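Local coordinates for protein catechol 2,3-dioxygenase (Rhodococcus sp., PDB 2WL9) that probably uses a bound iron ion and dioxygen to cleave the ring of catechol-type substrates next to, not between, the two hydroxylated carbons, as a type I extradiol dioxygenase, at residues 185-189 with 200-204. Residues are numbered along the deposited sequence; the frame is centred on the assembly and turned at random.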
loop_
_atom_site.group_PDB
_atom_site.type_symbol
_atom_site.label_atom_id
_atom_site.label_comp_id
_atom_site.label_asym_id
_atom_site.label_seq_id
_atom_site.Cartn_x
_atom_site.Cartn_y
_atom_site.Cartn_z
ATOM N N GLY C 185 -24.114 28.401 27.196
ATOM C CA GLY C 185 -22.912 28.837 26.495
ATOM C C GLY C 185 -22.731 27.950 25.278
ATOM O O GLY C 185 -22.817 26.722 25.386
ATOM N N THR C 186 -22.502 28.575 24.124
ATOM C CA THR C 186 -22.414 27.871 22.838
ATOM C C THR C 186 -21.238 28.376 21.994
ATOM O O THR C 186 -21.446 29.074 20.993
ATOM C CB THR C 186 -23.732 27.994 22.014
ATOM O OG1 THR C 186 -24.111 29.373 21.911
ATOM C CG2 THR C 186 -24.871 27.195 22.667
ATOM N N PRO C 187 -20.000 28.006 22.385
ATOM C CA PRO C 187 -18.780 28.414 21.676
ATOM C C PRO C 187 -18.729 27.908 20.242
ATOM O O PRO C 187 -19.071 26.753 19.981
ATOM C CB PRO C 187 -17.651 27.747 22.467
ATOM C CG PRO C 187 -18.249 27.181 23.670
ATOM C CD PRO C 187 -19.716 27.057 23.475
ATOM N N VAL C 188 -18.257 28.761 19.339
ATOM C CA VAL C 188 -18.179 28.445 17.921
ATOM C C VAL C 188 -16.741 28.103 17.575
ATOM O O VAL C 188 -15.821 28.754 18.053
ATOM C CB VAL C 188 -18.686 29.636 17.053
ATOM C CG1 VAL C 188 -18.459 29.391 15.557
ATOM C CG2 VAL C 188 -20.161 29.885 17.327
ATOM N N PHE C 189 -16.565 27.064 16.765
ATOM C CA PHE C 189 -15.242 26.624 16.325
ATOM C C PHE C 189 -15.225 26.574 14.811
ATOM O O PHE C 189 -16.185 26.117 14.183
ATOM C CB PHE C 189 -14.925 25.236 16.885
ATOM C CG PHE C 189 -14.796 25.194 18.382
ATOM C CD1 PHE C 189 -13.550 25.053 18.975
ATOM C CD2 PHE C 189 -15.921 25.275 19.201
ATOM C CE1 PHE C 189 -13.418 25.015 20.362
ATOM C CE2 PHE C 189 -15.799 25.237 20.584
ATOM C CZ PHE C 189 -14.544 25.105 21.164
ATOM N N ALA C 200 -11.668 29.796 17.506
ATOM C CA ALA C 200 -12.865 29.634 18.327
ATOM C C ALA C 200 -13.197 30.915 19.099
ATOM O O ALA C 200 -12.322 31.753 19.336
ATOM C CB ALA C 200 -12.719 28.448 19.281
ATOM N N PHE C 201 -14.472 31.074 19.448
ATOM C CA PHE C 201 -14.954 32.241 20.198
ATOM C C PHE C 201 -16.345 31.985 20.804
ATOM O O PHE C 201 -16.953 30.943 20.562
ATOM C CB PHE C 201 -14.950 33.507 19.324
ATOM C CG PHE C 201 -15.523 33.308 17.949
ATOM C CD1 PHE C 201 -14.688 33.071 16.861
ATOM C CD2 PHE C 201 -16.897 33.365 17.737
ATOM C CE1 PHE C 201 -15.213 32.884 15.584
ATOM C CE2 PHE C 201 -17.431 33.177 16.471
ATOM C CZ PHE C 201 -16.587 32.937 15.389
ATOM N N GLY C 202 -16.841 32.936 21.586
ATOM C CA GLY C 202 -18.132 32.770 22.265
ATOM C C GLY C 202 -18.015 31.965 23.545
ATOM O O GLY C 202 -18.939 31.243 23.926
ATOM N N VAL C 203 -16.864 32.093 24.202
ATOM C CA VAL C 203 -16.607 31.461 25.498
ATOM C C VAL C 203 -16.932 32.419 26.651
ATOM O O VAL C 203 -16.600 32.156 27.812
ATOM C CB VAL C 203 -15.136 30.984 25.618
ATOM C CG1 VAL C 203 -14.844 29.873 24.605
ATOM C CG2 VAL C 203 -14.165 32.158 25.445
ATOM N N GLY C 204 -17.578 33.532 26.320
ATOM C CA GLY C 204 -17.966 34.523 27.316
ATOM C C GLY C 204 -16.919 35.600 27.549
ATOM O O GLY C 204 -15.912 35.661 26.828
#
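Val188 and Phe201 are matched across two antiparallel strands as a hydrogen-bonded pair. Val188 N donates to Phe201 O at 2.8 Å, nearly in line with the carbonyl bond. Phe201 N returns a bond to Val188 O at 3.0 Å, in the carbonyl plane. The same two oxygens also take CA-H contacts, Phe201 O from Pro187 CA and Val188 O from Ala200 CA.

The side chain of Val188 runs beside that of Phe201. Its CB lies 3.8 Å from Phe201 CE2, oblique to the ring. CG1, anti to the backbone N (chi1 173°), reaches CE2 and CZ of Phe201, both at 4.0 Å. CG2, beside the backbone N, makes no close contact with 200-204. Helix 157-167 packs on this face of the sheet, its Thr161 touching both side chains.

On the other face, Ala200 CB sits over the ring of Phe189 in a CH-pi contact, 3.9 Å from the centroid. It is offset toward the rim, closest to CD1. His197 meets the same ring edge-to-face. Beyond the paired residues, Pro187 CB touches Val203 CG1 at 4.1 Å.

The side chain of Phe189 is about 6 Å from the bound iron, which His149, His212, Tyr253 and Glu263 hold. The contact is the open end of a beta hairpin, strands 184-191 and 199-201, away from the joining loop, in the iron-bearing glyoxalase-type (VOC) domain.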